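Local structure of dUTPase (Streptococcus mutans, 3H6X) at residues B[38-41]-B[42-46]; B[64-68]-B[69-73]; B[93-97]-B[98-102]. The protein probably hydrolyses dUTP to dUMP and diphosphate, as other members of the trimeric dUTPase family do. All coordinates share one frame; numbering follows the deposited sequence.

From the N terminus, interaction 1 comes first. Residues 38-46 pass from the sheet of strand 38-40 through a turn to the sheet of strand 45-49. Interaction 2 follows at 64-73, where the four-stranded sheet gives way, after strand 60-66, to helix 69-74. Interaction 3 comes last, at 93-102, and leads a loop into strand 100-105. The three contacts lie in series; none nests in or crosses another. Interactions 1 and 3 meet where strands 45-49 and 100-105 pair, with Ile45 CG2 3.5 Å from Gln102 CG. Interactions 2 and 3 also touch, through Leu64 and Ile99. Interactions 1 and 2 stay about 9 Å apart at their nearest atoms.

Interaction 1: B[38-41]-B[42-46]; sequences TEIS and AGAIV
Ile40 and Val46 meet across the turn that joins strand 38-40 to strand 45-49. From CB of Ile40 the side chain forks. On the long branch, Ile40 CG1 lies 3.9 Å from Val46 CB. At its tip, Ile40 CD1 is still 4.2 Å from Val46 CB. The other branch, CG2, is anti to the backbone N (CG1 takes chi1 -50°), and this swings it over the following strand. There Ile40 CG2 sits 3.8 Å from Val46 CG2. Ile40 CG2 is also 3.5 Å from the carbonyl oxygen Ala44 O, and it reaches the methyl of Ala44. Met103 and Val48 also pack on Ile40. The second methyl of Val46, CG1, packs on Thr38 CG2 at 3.7 Å. These two side chains run alongside each other, pointing opposite ways. The hydroxyl of Thr38 bonds to Glu36 O. Residues Ser41 to Ala44 form a type II beta turn, with Gly43 at its positive phi (72°). Ala44 N donates to Ser41 O at 3.0 Å. Asn105 bonds to Ile40 O through its side chain. The methyl contacts carry no directional bond, so the Ala44 N to Ser41 O bond defines the turn, while the side chains pack where the strands part into two sheets.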
# COMPACT_ATOMS: atom_id res chain seq x y z
N THR B 38 1.71 5.24 23.87
CA THR B 38 0.41 4.78 23.39
C THR B 38 0.28 3.27 23.57
O THR B 38 1.10 2.49 23.09
CB THR B 38 0.22 5.13 21.89
OG1 THR B 38 0.26 6.55 21.72
CG2 THR B 38 -1.11 4.62 21.38
N GLU B 39 -0.75 2.86 24.31
CA GLU B 39 -1.03 1.44 24.52
C GLU B 39 -2.06 0.93 23.51
O GLU B 39 -3.05 1.61 23.21
CB GLU B 39 -1.60 1.22 25.92
CG GLU B 39 -0.58 1.19 27.02
CD GLU B 39 -1.23 0.94 28.37
OE1 GLU B 39 -2.16 1.71 28.72
OE2 GLU B 39 -0.84 -0.02 29.06
N ILE B 40 -1.84 -0.29 23.02
CA ILE B 40 -2.79 -0.92 22.12
C ILE B 40 -3.16 -2.30 22.66
O ILE B 40 -2.32 -3.20 22.68
CB ILE B 40 -2.25 -1.04 20.68
CG1 ILE B 40 -1.70 0.32 20.21
CG2 ILE B 40 -3.35 -1.52 19.76
CD1 ILE B 40 -1.16 0.32 18.80
N SER B 41 -4.40 -2.43 23.11
CA SER B 41 -4.89 -3.70 23.65
C SER B 41 -4.87 -4.82 22.62
O SER B 41 -4.87 -4.60 21.42
CB SER B 41 -6.31 -3.53 24.20
OG SER B 41 -6.33 -2.53 25.20
N ALA B 42 -4.86 -6.06 23.11
CA ALA B 42 -4.94 -7.22 22.24
C ALA B 42 -6.09 -7.11 21.25
O ALA B 42 -7.24 -6.89 21.64
CB ALA B 42 -5.09 -8.50 23.09
N GLY B 43 -5.76 -7.25 19.96
CA GLY B 43 -6.77 -7.20 18.91
C GLY B 43 -7.37 -5.84 18.59
O GLY B 43 -8.22 -5.73 17.69
N ALA B 44 -6.93 -4.80 19.30
CA ALA B 44 -7.54 -3.46 19.15
C ALA B 44 -6.92 -2.64 18.02
O ALA B 44 -5.76 -2.85 17.64
CB ALA B 44 -7.44 -2.69 20.44
N ILE B 45 -7.70 -1.68 17.53
CA ILE B 45 -7.21 -0.68 16.58
C ILE B 45 -7.13 0.67 17.31
O ILE B 45 -8.11 1.11 17.92
CB ILE B 45 -8.15 -0.51 15.39
CG1 ILE B 45 -8.25 -1.81 14.58
CG2 ILE B 45 -7.64 0.62 14.47
CD1 ILE B 45 -9.34 -1.79 13.54
N VAL B 46 -5.96 1.30 17.24
CA VAL B 46 -5.72 2.59 17.90
C VAL B 46 -5.07 3.57 16.94
O VAL B 46 -4.17 3.20 16.19
CB VAL B 46 -4.79 2.43 19.13
CG1 VAL B 46 -4.33 3.79 19.68
CG2 VAL B 46 -5.51 1.62 20.22

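Interaction 2: B[64-68]-B[69-73]; sequences LFDRS and SNPRK
The passage from strand 60-66 into helix 69-74 is closed by Asn70, which reaches back to Asp66 and Arg67. The amide of Asn70 gives ND2 to Asp66 OD1 at 2.8 Å. The bond is nearly straight (169°), and the acceptor lies almost in the amide plane. The N-H comes at OD1 almost end-on, roughly in line with the C-O bond. The carboxylate and amide planes are nevertheless turned 65° apart. Asn70 CG is beside its own backbone N (chi1 -80°), which folds the amide back toward the strand. Asn70 ND2 then lies 3.9 Å from Arg67 CB. The backbone adds a second link, Asn70 N to Arg67 O at 3.0 Å. Pro71 packs its CD 3.4 Å from Ser68 O and 3.6 Å from Arg67 O. Ser69 OG lies over one face of the Arg67 guanidinium, 3.9 Å from NH1, and no hydrogen bond is formed there. Asp66 OD2 accepts from Leu78 N, while Asn70 ND2 also donates to Val119 O. Each polar group thus has a second partner, and both are held in rotation. Gln102 of the second subunit packs on Ser68 and Pro71. Arg67-Ser68-Ser69 matches the Arg-Ser-Ser signature of conserved motif 2 of trimeric dUTPases, which in relatives lies at the active site and helps to bind the phosphates; the same probably holds here.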
# COMPACT_ATOMS: atom_id res chain seq x y z
N LEU B 64 1.67 7.02 3.78
CA LEU B 64 2.27 6.43 4.98
C LEU B 64 2.27 4.93 4.83
O LEU B 64 1.23 4.34 4.59
CB LEU B 64 1.43 6.77 6.20
CG LEU B 64 1.17 8.25 6.47
CD1 LEU B 64 0.36 8.40 7.75
CD2 LEU B 64 2.50 9.00 6.54
N PHE B 65 3.46 4.33 4.93
CA PHE B 65 3.58 2.87 4.84
C PHE B 65 4.03 2.31 6.16
O PHE B 65 4.72 2.96 6.95
CB PHE B 65 4.61 2.46 3.77
CG PHE B 65 4.27 2.95 2.39
CD1 PHE B 65 3.24 2.37 1.66
CD2 PHE B 65 4.98 4.00 1.83
CE1 PHE B 65 2.93 2.83 0.38
CE2 PHE B 65 4.67 4.46 0.56
CZ PHE B 65 3.65 3.87 -0.17
N ASP B 66 3.65 1.06 6.40
CA ASP B 66 4.09 0.35 7.58
C ASP B 66 5.62 0.24 7.54
O ASP B 66 6.23 0.24 6.47
CB ASP B 66 3.53 -1.08 7.52
CG ASP B 66 2.92 -1.52 8.83
OD1 ASP B 66 3.26 -0.94 9.89
OD2 ASP B 66 2.06 -2.42 8.79
N ARG B 67 6.23 0.15 8.70
CA ARG B 67 7.64 -0.24 8.77
C ARG B 67 7.71 -1.75 8.69
O ARG B 67 6.86 -2.44 9.24
CB ARG B 67 8.27 0.23 10.07
CG ARG B 67 8.33 1.74 10.24
CD ARG B 67 9.23 2.10 11.40
NE ARG B 67 10.64 1.90 11.08
CZ ARG B 67 11.53 1.39 11.93
NH1 ARG B 67 11.16 1.01 13.15
NH2 ARG B 67 12.78 1.24 11.54
N SER B 68 8.71 -2.26 7.97
CA SER B 68 8.86 -3.68 7.74
C SER B 68 8.81 -4.47 9.04
O SER B 68 8.19 -5.52 9.13
CB SER B 68 10.18 -3.95 6.99
OG SER B 68 10.48 -5.34 6.97
N SER B 69 9.45 -3.93 10.07
CA SER B 69 9.58 -4.69 11.32
C SER B 69 8.31 -4.67 12.18
O SER B 69 8.20 -5.44 13.14
CB SER B 69 10.76 -4.19 12.14
OG SER B 69 10.57 -2.84 12.50
N ASN B 70 7.34 -3.82 11.86
CA ASN B 70 6.15 -3.74 12.72
C ASN B 70 5.45 -5.09 12.91
O ASN B 70 5.25 -5.52 14.03
CB ASN B 70 5.17 -2.69 12.23
CG ASN B 70 5.56 -1.29 12.62
OD1 ASN B 70 6.42 -1.10 13.49
ND2 ASN B 70 4.92 -0.29 11.99
N PRO B 71 5.11 -5.79 11.81
CA PRO B 71 4.35 -7.02 12.03
C PRO B 71 5.16 -8.14 12.66
O PRO B 71 4.71 -8.77 13.61
CB PRO B 71 3.89 -7.45 10.63
CG PRO B 71 4.13 -6.28 9.74
CD PRO B 71 5.07 -5.33 10.40
N ARG B 72 6.34 -8.42 12.12
CA ARG B 72 7.04 -9.60 12.63
C ARG B 72 7.78 -9.36 13.94
O ARG B 72 8.01 -10.30 14.68
CB ARG B 72 7.91 -10.27 11.57
CG ARG B 72 9.17 -9.57 11.21
CD ARG B 72 10.00 -10.50 10.33
NE ARG B 72 11.21 -9.88 9.78
CZ ARG B 72 11.96 -8.97 10.40
NH1 ARG B 72 11.65 -8.58 11.62
NH2 ARG B 72 13.03 -8.48 9.80
N LYS B 73 8.11 -8.10 14.25
CA LYS B 73 8.78 -7.81 15.50
C LYS B 73 7.87 -7.31 16.60
O LYS B 73 8.06 -7.68 17.76
CB LYS B 73 9.91 -6.81 15.28
CG LYS B 73 10.93 -7.28 14.28
CD LYS B 73 11.97 -8.10 14.96
CE LYS B 73 12.98 -7.17 15.57
NZ LYS B 73 13.37 -7.59 16.93

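Interaction 3: B[93-97]-B[98-102]; sequences PNNEG and HIFAQ
A chi1 of 71° puts Asn95 CG between its backbone N and carbonyl carbon, and turns the amide over the chain that runs on to His98. Here Asn95 to His98 form a type I' beta turn, with an Asx turn built on its first residue. Asn95 O accepts from His98 N at 3.1 Å. Asn95 OD1 accepts from Gly97 N at 2.9 Å, with a bent N-H angle of 146°. One asparagine thus uses both its backbone and its side-chain oxygen to hold the turn. Both central residues have positive phi. At Gly97 the backbone angles bring the Glu96 carbonyl oxygen close to where a side chain would start, a conformation glycine tolerates.

His98 CG is anti to the backbone N, which carries the ring away from the turn. His98 CB stays close, 3.3 Å from Asn95 O. Farther out, NE2 accepts from Gly51 N, so the ring is tied to the loop after strand 45-49. One face of the ring is met by Phe100 CD1, offset toward the rim. Tyr89 OH bonds to both Asn95 ND2 and His98 O, and so bridges the two sides of the turn. Glu96 points its carboxylate away from it, to a salt bridge with Lys53 and a hydrogen bond with Thr11. The turn leads the loop into strand 100-105 of the barrel. Asn95 ND2 lies at the edge of the Phe100 ring, near its plane, 4.3 Å from Phe100 CE1.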
# COMPACT_ATOMS: atom_id res chain seq x y z
N PRO B 93 -9.07 23.02 10.18
CA PRO B 93 -9.55 23.62 11.43
C PRO B 93 -9.89 22.60 12.52
O PRO B 93 -10.09 23.02 13.66
CB PRO B 93 -10.84 24.35 11.02
CG PRO B 93 -10.99 24.18 9.56
CD PRO B 93 -10.05 23.12 9.09
N ASN B 94 -9.97 21.32 12.18
CA ASN B 94 -10.40 20.30 13.13
C ASN B 94 -9.25 19.74 13.97
O ASN B 94 -9.37 19.61 15.18
CB ASN B 94 -11.11 19.14 12.42
CG ASN B 94 -12.40 19.56 11.75
OD1 ASN B 94 -13.01 20.58 12.11
ND2 ASN B 94 -12.84 18.77 10.77
N ASN B 95 -8.12 19.41 13.33
CA ASN B 95 -7.00 18.85 14.10
C ASN B 95 -5.64 19.31 13.59
O ASN B 95 -4.60 18.71 13.94
CB ASN B 95 -7.08 17.32 14.14
CG ASN B 95 -6.76 16.68 12.80
OD1 ASN B 95 -6.48 17.38 11.81
ND2 ASN B 95 -6.82 15.35 12.74
N GLU B 96 -5.66 20.38 12.79
CA GLU B 96 -4.45 21.05 12.31
C GLU B 96 -3.69 20.20 11.29
O GLU B 96 -2.58 20.56 10.89
CB GLU B 96 -3.53 21.38 13.49
CG GLU B 96 -2.64 22.58 13.28
CD GLU B 96 -1.78 22.88 14.50
OE1 GLU B 96 -2.34 23.04 15.61
OE2 GLU B 96 -0.56 22.99 14.34
N GLY B 97 -4.29 19.08 10.88
CA GLY B 97 -3.61 18.18 9.95
C GLY B 97 -2.70 17.19 10.65
O GLY B 97 -1.82 16.58 10.03
N HIS B 98 -2.93 17.02 11.94
CA HIS B 98 -2.16 16.05 12.73
C HIS B 98 -2.27 14.66 12.11
O HIS B 98 -3.37 14.13 11.95
CB HIS B 98 -2.70 16.02 14.15
CG HIS B 98 -1.88 15.20 15.11
ND1 HIS B 98 -2.31 14.95 16.39
CD2 HIS B 98 -0.69 14.58 14.96
CE1 HIS B 98 -1.39 14.20 17.01
NE2 HIS B 98 -0.40 13.99 16.17
N ILE B 99 -1.14 14.07 11.77
CA ILE B 99 -1.11 12.76 11.16
C ILE B 99 -1.14 11.67 12.23
O ILE B 99 -0.37 11.73 13.19
CB ILE B 99 0.17 12.60 10.31
CG1 ILE B 99 0.11 13.54 9.10
CG2 ILE B 99 0.35 11.14 9.85
CD1 ILE B 99 1.45 13.72 8.42
N PHE B 100 -2.10 10.75 12.11
CA PHE B 100 -2.19 9.57 12.97
C PHE B 100 -1.94 8.32 12.14
O PHE B 100 -2.32 8.27 10.97
CB PHE B 100 -3.58 9.45 13.60
CG PHE B 100 -3.87 10.48 14.65
CD1 PHE B 100 -4.28 11.76 14.28
CD2 PHE B 100 -3.77 10.17 16.00
CE1 PHE B 100 -4.56 12.72 15.26
CE2 PHE B 100 -4.07 11.10 16.97
CZ PHE B 100 -4.45 12.39 16.60
N ALA B 101 -1.32 7.32 12.77
CA ALA B 101 -1.17 5.99 12.17
C ALA B 101 -2.17 5.02 12.80
O ALA B 101 -2.18 4.83 14.02
CB ALA B 101 0.26 5.49 12.39
N GLN B 102 -3.05 4.45 11.99
CA GLN B 102 -4.08 3.54 12.50
C GLN B 102 -3.51 2.12 12.63
O GLN B 102 -3.42 1.39 11.63
CB GLN B 102 -5.27 3.56 11.54
CG GLN B 102 -6.57 3.00 12.12
CD GLN B 102 -7.70 3.01 11.10
OE1 GLN B 102 -7.78 3.88 10.23
NE2 GLN B 102 -8.58 2.01 11.20